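Local coordinates for protein STIV B116 (Sulfolobus turreted icosahedral virus, PDB 2J85) that probably binds DNA, as a small dimeric viral protein of a family widespread among viruses of crenarchaeal hosts, at residues Leu82-Ser87 and Gly108-Tyr113; Val4-Ala9 and Leu45-Gly50; Asp31-Leu36 and Thr60-Gln65; Ile12-Glu17 and Val71-Asn76. One frame throughout, in Å; residues are numbered along the deposited sequence.

How the interactions relate
Interactions 1 and 2 belong to one mixed sheet, their centres 13 Å apart: strands 80-86 and 4-7 are neighbours, so 82-87 pairs with 108-113 on one side and with 4-9 on the other, and 4-9 in turn pairs with 45-50. Interaction 3 ties the end of helix 52-62 to helix 29-41, both of which pack on this sheet, 13 Å from both. Interaction 4 joins two loops 11 Å from interaction 2 and about 23 Å from interaction 3, centre to centre. Along the chain, interaction 2 crosses both 3 and 4, interaction 3 is nested within 4, and interaction 1 closes last. Interactions 1 and 4 both touch the second subunit, so sheet and paired loops both contribute to the dimer interface.

Interaction 1: residues Leu82-Ser87 and Gly108-Tyr113; sequences LIIMIS and GKISFY
Strands 82-86 and 110-113 run antiparallel, their axes 4.7 Å apart at closest approach and 162° between directions. Ile83-Tyr113 and Met85-Ser111 are hydrogen-bonded pairs, alternating with the non-hydrogen-bonded pairs Ile84-Phe112, between them, and Ile86-Ile110, beyond Met85-Ser111. The straightest bond, at 178°, runs from Met85 N to Ser111 O over 2.9 Å. Beyond the last bridge, Ser87 N and Ser87 OG both donate to Lys109 O, each at 3.2 Å; the amide lies in the carbonyl plane and the hydroxyl above it. A small polar residue suits this strand end, where it grips the carbonyl twice. Gly108, with positive phi, closes the preceding helix in a Schellman motif.

On one face Ile84, with CG1 anti to its backbone N, lies alongside both Ile110 and Phe112. Its CG1 is 3.6 Å from Phe112 CE2 and 3.8 Å from Ile110 CG2, so this methylene touches both, with CD1 following behind it. Branched and aromatic side chains suit this buried face, which helices 52-62 and 98-106 cover. On the other face Met85, a selenomethionine, crosses Tyr113 at about a right angle. Met85 CG meets the ring edge, 3.4 Å from Tyr113 CE1, and the bend at chi2 leads the selenium off, oblique to the ring and 5.3 Å from its centroid, a Met-aromatic contact. Ile12 of the second subunit packs against Ile83, Met85 and Tyr113, and its Phe18 meets the Tyr113 ring. The pairing is thus an antiparallel beta ladder with one face in the helix-covered core and the other at the dimer interface.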
loop_
_atom_site.group_PDB
_atom_site.type_symbol
_atom_site.label_atom_id
_atom_site.label_comp_id
_atom_site.label_asym_id
_atom_site.label_seq_id
_atom_site.Cartn_x
_atom_site.Cartn_y
_atom_site.Cartn_z
ATOM N N LEU A 82 6.326 8.885 7.253
ATOM C CA LEU A 82 7.398 8.046 7.815
ATOM C C LEU A 82 6.705 6.782 8.208
ATOM O O LEU A 82 5.747 6.814 8.990
ATOM C CB LEU A 82 8.020 8.679 9.061
ATOM C CG LEU A 82 8.913 9.877 8.810
ATOM C CD1 LEU A 82 9.156 10.715 10.113
ATOM C CD2 LEU A 82 10.230 9.407 8.126
ATOM N N ILE A 83 7.147 5.668 7.647
ATOM C CA ILE A 83 6.389 4.437 7.747
ATOM C C ILE A 83 7.176 3.334 8.465
ATOM O O ILE A 83 8.348 3.123 8.181
ATOM C CB ILE A 83 5.909 3.959 6.351
ATOM C CG1 ILE A 83 5.269 5.139 5.598
ATOM C CG2 ILE A 83 4.974 2.725 6.507
ATOM C CD1 ILE A 83 4.565 4.817 4.285
ATOM N N ILE A 84 6.506 2.657 9.407
ATOM C CA ILE A 84 7.027 1.436 10.032
ATOM C C ILE A 84 6.167 0.245 9.573
ATOM O O ILE A 84 4.946 0.225 9.772
ATOM C CB ILE A 84 7.068 1.516 11.587
ATOM C CG1 ILE A 84 7.685 0.230 12.174
ATOM C CG2 ILE A 84 5.683 1.787 12.161
ATOM C CD1 ILE A 84 7.831 0.212 13.714
HETATM N N MSE A 85 6.826 -0.741 8.962
HETATM C CA MSE A 85 6.150 -1.910 8.435
HETATM C C MSE A 85 6.565 -3.118 9.251
HETATM O O MSE A 85 7.732 -3.470 9.286
HETATM C CB MSE A 85 6.525 -2.129 6.974
HETATM C CG MSE A 85 6.357 -0.908 6.094
HETATM SE SE MSE A 85 4.894 -1.004 4.815
HETATM C CE MSE A 85 3.527 -1.424 6.164
ATOM N N ILE A 86 5.602 -3.741 9.913
ATOM C CA ILE A 86 5.839 -5.000 10.611
ATOM C C ILE A 86 5.163 -6.131 9.831
ATOM O O ILE A 86 4.006 -6.005 9.457
ATOM C CB ILE A 86 5.316 -4.928 12.066
ATOM C CG1 ILE A 86 5.864 -3.663 12.754
ATOM C CG2 ILE A 86 5.724 -6.173 12.846
ATOM C CD1 ILE A 86 5.125 -3.268 14.020
ATOM N N SER A 87 5.908 -7.206 9.559
ATOM C CA SER A 87 5.345 -8.436 8.948
ATOM C C SER A 87 4.378 -9.161 9.911
ATOM O O SER A 87 3.173 -9.255 9.649
ATOM C CB SER A 87 6.435 -9.434 8.497
ATOM O OG SER A 87 7.746 -8.912 8.569
ATOM N N GLY A 108 14.651 -8.867 9.629
ATOM C CA GLY A 108 13.891 -8.318 8.509
ATOM C C GLY A 108 12.395 -8.325 8.751
ATOM O O GLY A 108 11.619 -8.185 7.814
ATOM N N LYS A 109 11.992 -8.472 10.010
ATOM C CA LYS A 109 10.581 -8.435 10.387
ATOM C C LYS A 109 10.066 -6.993 10.609
ATOM O O LYS A 109 8.853 -6.758 10.627
ATOM C CB LYS A 109 10.354 -9.307 11.627
ATOM C CG LYS A 109 10.667 -10.781 11.404
ATOM C CD LYS A 109 10.999 -11.505 12.720
ATOM C CE LYS A 109 10.660 -13.019 12.698
ATOM N NZ LYS A 109 9.370 -13.343 13.379
ATOM N N ILE A 110 10.983 -6.039 10.781
ATOM C CA ILE A 110 10.632 -4.605 10.805
ATOM C C ILE A 110 11.407 -3.856 9.726
ATOM O O ILE A 110 12.607 -4.030 9.591
ATOM C CB ILE A 110 10.970 -3.908 12.152
ATOM C CG1 ILE A 110 10.542 -4.746 13.350
ATOM C CG2 ILE A 110 10.292 -2.561 12.226
ATOM C CD1 ILE A 110 11.092 -4.217 14.656
ATOM N N SER A 111 10.712 -3.016 8.972
ATOM C CA SER A 111 11.336 -2.159 7.979
ATOM C C SER A 111 10.766 -0.753 8.114
ATOM O O SER A 111 9.652 -0.561 8.611
ATOM C CB SER A 111 11.063 -2.674 6.570
ATOM O OG SER A 111 11.524 -3.999 6.395
ATOM N N PHE A 112 11.537 0.228 7.651
ATOM C CA PHE A 112 11.138 1.621 7.747
ATOM C C PHE A 112 11.244 2.258 6.387
ATOM O O PHE A 112 12.115 1.905 5.606
ATOM C CB PHE A 112 12.013 2.382 8.749
ATOM C CG PHE A 112 12.081 1.750 10.091
ATOM C CD1 PHE A 112 13.142 0.946 10.431
ATOM C CD2 PHE A 112 11.078 1.958 11.014
ATOM C CE1 PHE A 112 13.205 0.359 11.681
ATOM C CE2 PHE A 112 11.133 1.381 12.268
ATOM C CZ PHE A 112 12.200 0.582 12.606
ATOM N N TYR A 113 10.319 3.171 6.103
ATOM C CA TYR A 113 10.265 3.844 4.808
ATOM C C TYR A 113 9.882 5.277 4.995
ATOM O O TYR A 113 9.297 5.677 6.016
ATOM C CB TYR A 113 9.286 3.182 3.830
ATOM C CG TYR A 113 9.556 1.707 3.631
ATOM C CD1 TYR A 113 8.981 0.774 4.475
ATOM C CD2 TYR A 113 10.408 1.246 2.623
ATOM C CE1 TYR A 113 9.252 -0.583 4.332
ATOM C CE2 TYR A 113 10.685 -0.127 2.473
ATOM C CZ TYR A 113 10.095 -1.028 3.343
ATOM O OH TYR A 113 10.300 -2.386 3.274
#

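Interaction 2: residues Val4-Ala9 and Leu45-Gly50; sequences VFLTNA and LINAIG
The tight part of this contact is the parallel pairing of strands 4-7 and 45-47, in which Val4, Phe5 and Leu6 stand beside Leu45, Ile46 and Asn47. Ile46 is gripped through both its backbone polar atoms: its N donates to Val4 O at 2.8 Å, and its O accepts from Leu6 N at 2.9 Å. Ala48 N then continues the ladder to Leu6 O.

Leu6 is the most deeply engaged side chain. Its CG, anti to the backbone N, is 3.6 Å from Ile49 CD1, which crosses it obliquely, while Leu6 CB meets Leu45 CD1. On the other face Phe5 and Ile46 lie side by side, with Phe5 CE2 3.8 Å from Ile46 CD1.

The strands part after Leu6. Asn47 OD1 accepts from Ile49 N at 3.1 Å in an Asx turn, a role an amide oxygen suits, and this turn brings Ile49 back against Leu6. At the looser end water replaces direct backbone pairing: one molecule accepts from Asn8 N at 3.1 Å and donates to Ala48 O at 2.6 Å.

Strand 80-86 continues the sheet beyond 4-7, exchanging backbone bonds with Phe5 and Thr7. Helix 29-41 packs on Leu6 and Leu45, helix 52-62 touches Asn47 and Ile49, and Val73 from a loop covers Phe5 and Ala48 on the face away from those helices.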
loop_
_atom_site.group_PDB
_atom_site.type_symbol
_atom_site.label_atom_id
_atom_site.label_comp_id
_atom_site.label_asym_id
_atom_site.label_seq_id
_atom_site.Cartn_x
_atom_site.Cartn_y
_atom_site.Cartn_z
ATOM N N VAL A 4 3.901 15.630 8.277
ATOM C CA VAL A 4 4.586 14.349 8.210
ATOM C C VAL A 4 3.795 13.287 8.980
ATOM O O VAL A 4 3.776 13.264 10.212
ATOM C CB VAL A 4 6.005 14.449 8.754
ATOM C CG1 VAL A 4 6.698 13.122 8.603
ATOM C CG2 VAL A 4 6.769 15.562 8.045
ATOM N N PHE A 5 3.132 12.402 8.253
ATOM C CA PHE A 5 2.347 11.366 8.889
ATOM C C PHE A 5 3.203 10.178 9.335
ATOM O O PHE A 5 3.998 9.638 8.556
ATOM C CB PHE A 5 1.256 10.909 7.930
ATOM C CG PHE A 5 0.272 11.996 7.578
ATOM C CD1 PHE A 5 0.447 12.771 6.431
ATOM C CD2 PHE A 5 -0.813 12.247 8.389
ATOM C CE1 PHE A 5 -0.471 13.765 6.094
ATOM C CE2 PHE A 5 -1.743 13.240 8.053
ATOM C CZ PHE A 5 -1.569 14.000 6.922
ATOM N N LEU A 6 3.046 9.780 10.593
ATOM C CA LEU A 6 3.631 8.552 11.087
ATOM C C LEU A 6 2.596 7.428 10.967
ATOM O O LEU A 6 1.531 7.482 11.584
ATOM C CB LEU A 6 4.049 8.723 12.539
ATOM C CG LEU A 6 4.697 7.484 13.153
ATOM C CD1 LEU A 6 6.050 7.219 12.442
ATOM C CD2 LEU A 6 4.845 7.644 14.657
ATOM N N THR A 7 2.919 6.410 10.170
ATOM C CA THR A 7 1.981 5.331 9.858
ATOM C C THR A 7 2.675 3.982 9.952
ATOM O O THR A 7 3.900 3.879 9.781
ATOM C CB THR A 7 1.394 5.448 8.411
ATOM O OG1 THR A 7 2.418 5.178 7.459
ATOM C CG2 THR A 7 0.881 6.818 8.139
ATOM N N ASN A 8 1.863 2.953 10.199
ATOM C CA ASN A 8 2.326 1.580 10.157
ATOM C C ASN A 8 1.962 0.882 8.849
ATOM O O ASN A 8 2.128 -0.325 8.728
ATOM C CB ASN A 8 1.809 0.800 11.361
ATOM C CG ASN A 8 0.334 0.490 11.284
ATOM O OD1 ASN A 8 -0.324 0.766 10.290
ATOM N ND2 ASN A 8 -0.197 -0.084 12.356
ATOM N N ALA A 9 1.489 1.662 7.876
ATOM C CA ALA A 9 1.126 1.162 6.562
ATOM C C ALA A 9 1.273 2.237 5.493
ATOM O O ALA A 9 1.223 3.420 5.792
ATOM C CB ALA A 9 -0.324 0.642 6.591
ATOM N N LEU A 45 4.996 16.566 12.685
ATOM C CA LEU A 45 4.541 15.193 12.729
ATOM C C LEU A 45 3.065 15.105 13.093
ATOM O O LEU A 45 2.636 15.692 14.075
ATOM C CB LEU A 45 5.329 14.358 13.740
ATOM C CG LEU A 45 5.065 12.838 13.569
ATOM C CD1 LEU A 45 6.062 12.264 12.580
ATOM C CD2 LEU A 45 5.060 12.041 14.880
ATOM N N ILE A 46 2.294 14.363 12.300
ATOM C CA ILE A 46 0.980 13.912 12.716
ATOM C C ILE A 46 1.098 12.417 12.898
ATOM O O ILE A 46 1.444 11.713 11.971
ATOM C CB ILE A 46 -0.074 14.235 11.674
ATOM C CG1 ILE A 46 -0.166 15.756 11.472
ATOM C CG2 ILE A 46 -1.457 13.651 12.077
ATOM C CD1 ILE A 46 -1.283 16.158 10.480
ATOM N N ASN A 47 0.827 11.946 14.102
ATOM C CA ASN A 47 0.893 10.536 14.455
ATOM C C ASN A 47 -0.417 9.862 14.100
ATOM O O ASN A 47 -1.469 10.256 14.587
ATOM C CB ASN A 47 1.136 10.387 15.965
ATOM C CG ASN A 47 1.078 8.955 16.432
ATOM O OD1 ASN A 47 1.421 8.023 15.687
ATOM N ND2 ASN A 47 0.647 8.761 17.683
ATOM N N ALA A 48 -0.339 8.844 13.257
ATOM C CA ALA A 48 -1.513 8.103 12.790
ATOM C C ALA A 48 -1.367 6.604 13.077
ATOM O O ALA A 48 -1.969 5.786 12.399
ATOM C CB ALA A 48 -1.709 8.340 11.288
ATOM N N ILE A 49 -0.542 6.238 14.050
ATOM C CA ILE A 49 -0.455 4.847 14.477
ATOM C C ILE A 49 -1.514 4.644 15.536
ATOM O O ILE A 49 -1.447 5.241 16.630
ATOM C CB ILE A 49 0.940 4.484 15.001
ATOM C CG1 ILE A 49 1.905 4.336 13.807
ATOM C CG2 ILE A 49 0.887 3.184 15.800
ATOM C CD1 ILE A 49 3.339 4.313 14.181
ATOM N N GLY A 50 -2.505 3.824 15.185
ATOM C CA GLY A 50 -3.699 3.624 16.000
ATOM C C GLY A 50 -3.617 2.577 17.101
ATOM O O GLY A 50 -4.512 2.510 17.935
HETATM O O HOH W 1 -0.996 4.089 10.677
#

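Interaction 3: residues Asp31-Leu36 and Thr60-Gln65; sequences DFCLKL and TLCGTQ
A disulfide is the heart of this contact: Cys33 SG and Cys62 SG are bonded at 2.0 Å, with a chi3 of -70°. Both sulfurs lie anti to their own carbonyl carbons, beside the backbone N, and both side chains point across, so the bond spans a Cys33 CA to Cys62 CA gap of 5.1 Å.

Around the bridge stand apolar groups. Phe32 brings CD2 and CE2 to Cys62 SG, with CE2 at 3.9 Å; the sulfur lies 5.0 Å from the ring centroid in an oblique sulfur-aromatic contact. Leu61 CG meets the other sulfur, 4.0 Å from Cys33 SG. From one turn further along its helix, Leu36 uses the CD2 branch alone, touching Cys62 SG at 4.1 Å and Thr64 CG2 at 4.0 Å. Leucine suits this place because its two branches can serve different neighbours, and Leu36 CD1 packs toward Leu6 and Leu45.

Farther out, the helical backbone sets these groups: Leu36 N bonds to Phe32 O, keeping both on the side that meets 60-65. Helix 52-62 stops at Cys62, and Gly63, with positive phi, turns the chain so that Thr64 comes back toward Leu36. Thr64 turns its methyl to the leucine and its hydroxyl to Asn59, which bonds it. The Phe32 ring meets that of Phe112 on strand 110-117 of the sheet.

With no polar bond between the two segments, the link rests on one covalent bond packed against apolar groups of Phe32, Leu36 and Leu61, which fixes the end of helix 52-62 to helix 29-41 and should stabilise the fold while it stays oxidised.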
loop_
_atom_site.group_PDB
_atom_site.type_symbol
_atom_site.label_atom_id
_atom_site.label_comp_id
_atom_site.label_asym_id
_atom_site.label_seq_id
_atom_site.Cartn_x
_atom_site.Cartn_y
_atom_site.Cartn_z
ATOM N N ASP A 31 17.912 6.482 11.214
ATOM C CA ASP A 31 17.403 7.575 10.390
ATOM C C ASP A 31 15.902 7.743 10.558
ATOM O O ASP A 31 15.377 8.854 10.568
ATOM C CB ASP A 31 17.782 7.358 8.926
ATOM C CG ASP A 31 19.287 7.399 8.712
ATOM O OD1 ASP A 31 20.028 7.570 9.689
ATOM O OD2 ASP A 31 19.743 7.266 7.581
ATOM N N PHE A 32 15.210 6.627 10.730
ATOM C CA PHE A 32 13.799 6.689 11.051
ATOM C C PHE A 32 13.536 7.448 12.379
ATOM O O PHE A 32 12.672 8.366 12.438
ATOM C CB PHE A 32 13.216 5.273 11.126
ATOM C CG PHE A 32 11.810 5.213 11.678
ATOM C CD1 PHE A 32 10.712 5.434 10.840
ATOM C CD2 PHE A 32 11.593 4.902 13.018
ATOM C CE1 PHE A 32 9.401 5.336 11.323
ATOM C CE2 PHE A 32 10.301 4.804 13.535
ATOM C CZ PHE A 32 9.183 5.021 12.680
ATOM N N CYS A 33 14.242 7.035 13.433
ATOM C CA CYS A 33 14.050 7.630 14.767
ATOM C C CYS A 33 14.441 9.090 14.792
ATOM O O CYS A 33 13.752 9.887 15.380
ATOM C CB CYS A 33 14.853 6.871 15.819
ATOM S SG CYS A 33 14.182 5.229 16.172
ATOM N N LEU A 34 15.540 9.437 14.139
ATOM C CA LEU A 34 15.983 10.825 14.054
ATOM C C LEU A 34 15.012 11.738 13.264
ATOM O O LEU A 34 14.736 12.864 13.677
ATOM C CB LEU A 34 17.392 10.871 13.462
ATOM C CG LEU A 34 18.591 10.425 14.341
ATOM C CD1 LEU A 34 19.843 10.382 13.508
ATOM C CD2 LEU A 34 18.798 11.358 15.546
ATOM N N LYS A 35 14.500 11.249 12.128
ATOM C CA LYS A 35 13.501 11.984 11.360
ATOM C C LYS A 35 12.199 12.179 12.162
ATOM O O LYS A 35 11.615 13.262 12.190
ATOM C CB LYS A 35 13.242 11.286 10.006
ATOM C CG LYS A 35 14.370 11.519 8.979
ATOM C CD LYS A 35 14.362 10.486 7.856
ATOM C CE LYS A 35 15.321 10.839 6.708
ATOM N NZ LYS A 35 15.054 12.156 6.106
ATOM N N LEU A 36 11.766 11.124 12.833
ATOM C CA LEU A 36 10.619 11.185 13.723
ATOM C C LEU A 36 10.822 12.203 14.845
ATOM O O LEU A 36 9.965 13.056 15.090
ATOM C CB LEU A 36 10.369 9.806 14.294
ATOM C CG LEU A 36 9.375 9.676 15.425
ATOM C CD1 LEU A 36 8.046 10.231 14.948
ATOM C CD2 LEU A 36 9.303 8.217 15.872
ATOM N N THR A 60 9.907 2.338 22.472
ATOM C CA THR A 60 11.079 1.620 22.951
ATOM C C THR A 60 12.265 1.857 22.007
ATOM O O THR A 60 13.366 2.194 22.435
ATOM C CB THR A 60 10.791 0.118 23.092
ATOM O OG1 THR A 60 9.729 -0.065 24.037
ATOM C CG2 THR A 60 12.033 -0.643 23.569
ATOM N N LEU A 61 12.008 1.707 20.720
ATOM C CA LEU A 61 13.037 1.823 19.702
ATOM C C LEU A 61 13.668 3.213 19.624
ATOM O O LEU A 61 14.886 3.346 19.566
ATOM C CB LEU A 61 12.431 1.474 18.346
ATOM C CG LEU A 61 13.432 1.435 17.216
ATOM C CD1 LEU A 61 14.389 0.282 17.479
ATOM C CD2 LEU A 61 12.705 1.260 15.940
ATOM N N CYS A 62 12.839 4.244 19.609
ATOM C CA CYS A 62 13.321 5.605 19.400
ATOM C C CYS A 62 13.440 6.446 20.691
ATOM O O CYS A 62 14.089 7.486 20.682
ATOM C CB CYS A 62 12.396 6.313 18.411
ATOM S SG CYS A 62 12.258 5.537 16.788
ATOM N N GLY A 63 12.813 6.014 21.784
ATOM C CA GLY A 63 12.837 6.776 23.025
ATOM C C GLY A 63 11.783 7.874 23.055
ATOM O O GLY A 63 11.832 8.799 23.879
ATOM N N THR A 64 10.810 7.753 22.163
ATOM C CA THR A 64 9.749 8.728 22.030
ATOM C C THR A 64 8.718 8.416 23.098
ATOM O O THR A 64 8.873 7.441 23.829
ATOM C CB THR A 64 9.148 8.685 20.606
ATOM O OG1 THR A 64 8.910 7.330 20.217
ATOM C CG2 THR A 64 10.124 9.290 19.615
ATOM N N GLN A 65 7.692 9.254 23.217
ATOM C CA GLN A 65 6.621 9.007 24.177
ATOM C C GLN A 65 5.271 9.200 23.507
ATOM O O GLN A 65 4.387 9.890 24.033
ATOM C CB GLN A 65 6.757 9.941 25.397
ATOM C CG GLN A 65 8.175 10.051 25.924
ATOM C CD GLN A 65 8.225 10.465 27.365
ATOM O OE1 GLN A 65 7.192 10.743 27.974
ATOM N NE2 GLN A 65 9.433 10.505 27.933
#

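Interaction 4: residues Ile12-Glu17 and Val71-Asn76; sequences INMLKE and VEVKMN
Backbone hydrogen bonds set the frame of this contact between two loops. Met75 is held through both its polar backbone atoms: its N donates to Met14 O at 2.7 Å and its O accepts from Lys16 N at 3.2 Å, on a carbonyl lone pair. These two bonds flank Leu15 and make a single bridge between it and Met75, without a regular strand on either side. Leu15 N also bonds back to Ile12 O, closing the 3-10 turn at 12-14.

Two lysine ammonium groups add bonds in opposite senses. Lys74 bends at chi2 and runs extended from there, so that its NZ reaches Asn13 O at 2.9 Å in the carbonyl plane; this is the carbonyl of a residue inside the 3-10 turn. Lys16, bent at chi2 and chi4, lies alongside Asn76 and sets its NZ above the plane of that amide, 2.8 Å from Asn76 OD1. Long flexible chains suit these outer margins of the contact, where they span the gap between loops. A water donates to Leu15 O at 2.4 Å and makes weak bonds with Ile12 O and Lys74 NZ.

Apolar contact is gathered at Met14, a selenomethionine whose chain is extended beyond CG. Its side chain crosses that of Val73 obliquely, with Met14 CG 3.9 Å from Val73 CB. The aliphatic part of Lys16 also meets that of Lys74, CG to CB at 3.9 Å.

Segment 12-17 follows strand 4-7, and the loop segment 71-76 leads toward strand 80-86. Val73 also reaches Thr7 and Met75 packs on Phe5, both of strand 4-7, while Leu15 packs on Ile24 of the second subunit.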
loop_
_atom_site.group_PDB
_atom_site.type_symbol
_atom_site.label_atom_id
_atom_site.label_comp_id
_atom_site.label_asym_id
_atom_site.label_seq_id
_atom_site.Cartn_x
_atom_site.Cartn_y
_atom_site.Cartn_z
ATOM N N ILE A 12 -2.442 3.483 -1.258
ATOM C CA ILE A 12 -2.973 4.385 -2.292
ATOM C C ILE A 12 -4.113 5.271 -1.778
ATOM O O ILE A 12 -4.267 6.390 -2.234
ATOM C CB ILE A 12 -3.475 3.567 -3.554
ATOM C CG1 ILE A 12 -2.278 2.989 -4.320
ATOM C CG2 ILE A 12 -4.358 4.444 -4.478
ATOM C CD1 ILE A 12 -2.616 2.415 -5.668
ATOM N N ASN A 13 -4.903 4.762 -0.833
ATOM C CA ASN A 13 -5.926 5.566 -0.122
ATOM C C ASN A 13 -5.397 6.784 0.653
ATOM O O ASN A 13 -6.164 7.679 0.981
ATOM C CB ASN A 13 -6.732 4.687 0.860
ATOM C CG ASN A 13 -7.586 3.623 0.141
ATOM O OD1 ASN A 13 -8.086 3.836 -0.971
ATOM N ND2 ASN A 13 -7.735 2.467 0.783
HETATM N N MSE A 14 -4.100 6.827 0.933
HETATM C CA MSE A 14 -3.534 7.985 1.585
HETATM C C MSE A 14 -3.235 9.140 0.647
HETATM O O MSE A 14 -2.803 10.207 1.100
HETATM C CB MSE A 14 -2.274 7.598 2.330
HETATM C CG MSE A 14 -2.556 6.608 3.419
HETATM SE SE MSE A 14 -0.903 5.925 4.155
HETATM C CE MSE A 14 -1.669 4.668 5.441
ATOM N N LEU A 15 -3.468 8.941 -0.654
ATOM C CA LEU A 15 -3.133 9.968 -1.639
ATOM C C LEU A 15 -4.377 10.769 -2.019
ATOM O O LEU A 15 -5.344 10.232 -2.553
ATOM C CB LEU A 15 -2.460 9.344 -2.856
ATOM C CG LEU A 15 -1.180 8.549 -2.531
ATOM C CD1 LEU A 15 -0.622 7.802 -3.788
ATOM C CD2 LEU A 15 -0.127 9.416 -1.892
ATOM N N LYS A 16 -4.358 12.061 -1.718
ATOM C CA LYS A 16 -5.549 12.883 -1.917
ATOM C C LYS A 16 -5.975 12.898 -3.369
ATOM O O LYS A 16 -7.179 12.832 -3.628
ATOM C CB LYS A 16 -5.356 14.331 -1.436
ATOM C CG LYS A 16 -5.860 14.670 -0.013
ATOM C CD LYS A 16 -6.481 16.094 -0.026
ATOM C CE LYS A 16 -6.860 16.640 1.367
ATOM N NZ LYS A 16 -5.688 16.981 2.244
ATOM N N GLU A 17 -5.016 12.999 -4.304
ATOM C CA GLU A 17 -5.331 13.208 -5.729
ATOM C C GLU A 17 -4.440 12.493 -6.743
ATOM O O GLU A 17 -3.300 12.122 -6.448
ATOM C CB GLU A 17 -5.272 14.702 -6.061
ATOM C CG GLU A 17 -5.620 15.629 -4.901
ATOM C CD GLU A 17 -6.211 16.927 -5.357
ATOM O OE1 GLU A 17 -6.623 17.011 -6.542
ATOM O OE2 GLU A 17 -6.286 17.862 -4.525
ATOM N N VAL A 71 -6.304 8.538 12.817
ATOM C CA VAL A 71 -6.314 9.645 11.892
ATOM C C VAL A 71 -6.502 8.955 10.560
ATOM O O VAL A 71 -5.869 7.934 10.298
ATOM C CB VAL A 71 -4.925 10.364 11.890
ATOM C CG1 VAL A 71 -4.811 11.393 10.742
ATOM C CG2 VAL A 71 -4.646 10.998 13.232
ATOM N N GLU A 72 -7.382 9.477 9.730
ATOM C CA GLU A 72 -7.420 9.047 8.350
ATOM C C GLU A 72 -6.340 9.851 7.648
ATOM O O GLU A 72 -6.426 11.074 7.600
ATOM C CB GLU A 72 -8.791 9.304 7.740
ATOM C CG GLU A 72 -8.994 8.618 6.398
ATOM C CD GLU A 72 -10.300 9.009 5.757
ATOM O OE1 GLU A 72 -10.574 10.234 5.705
ATOM O OE2 GLU A 72 -11.052 8.097 5.321
ATOM N N VAL A 73 -5.302 9.179 7.160
ATOM C CA VAL A 73 -4.194 9.855 6.502
ATOM C C VAL A 73 -4.591 10.208 5.070
ATOM O O VAL A 73 -4.979 9.347 4.291
ATOM C CB VAL A 73 -2.893 9.008 6.537
ATOM C CG1 VAL A 73 -1.728 9.754 5.889
ATOM C CG2 VAL A 73 -2.547 8.606 7.988
ATOM N N LYS A 74 -4.548 11.497 4.758
ATOM C CA LYS A 74 -4.751 11.987 3.405
ATOM C C LYS A 74 -3.671 13.018 3.109
ATOM O O LYS A 74 -3.644 14.090 3.698
ATOM C CB LYS A 74 -6.146 12.595 3.237
ATOM C CG LYS A 74 -7.257 11.562 3.158
ATOM C CD LYS A 74 -7.374 10.922 1.788
ATOM C CE LYS A 74 -8.378 9.760 1.820
ATOM N NZ LYS A 74 -8.636 9.126 0.473
HETATM N N MSE A 75 -2.785 12.678 2.185
HETATM C CA MSE A 75 -1.599 13.480 1.928
HETATM C C MSE A 75 -1.800 14.437 0.763
HETATM O O MSE A 75 -2.239 14.031 -0.339
HETATM C CB MSE A 75 -0.398 12.587 1.628
HETATM C CG MSE A 75 0.271 12.026 2.843
HETATM SE SE MSE A 75 1.568 10.648 2.307
HETATM C CE MSE A 75 2.948 11.684 1.397
ATOM N N ASN A 76 -1.459 15.698 1.021
ATOM C CA ASN A 76 -1.319 16.698 -0.017
ATOM C C ASN A 76 0.048 16.577 -0.654
ATOM O O ASN A 76 0.897 15.818 -0.194
ATOM C CB ASN A 76 -1.515 18.095 0.567
ATOM C CG ASN A 76 -2.903 18.275 1.171
ATOM O OD1 ASN A 76 -3.919 18.163 0.473
ATOM N ND2 ASN A 76 -2.952 18.528 2.483
HETATM O O HOH W 2 -7.018 8.509 -2.480
#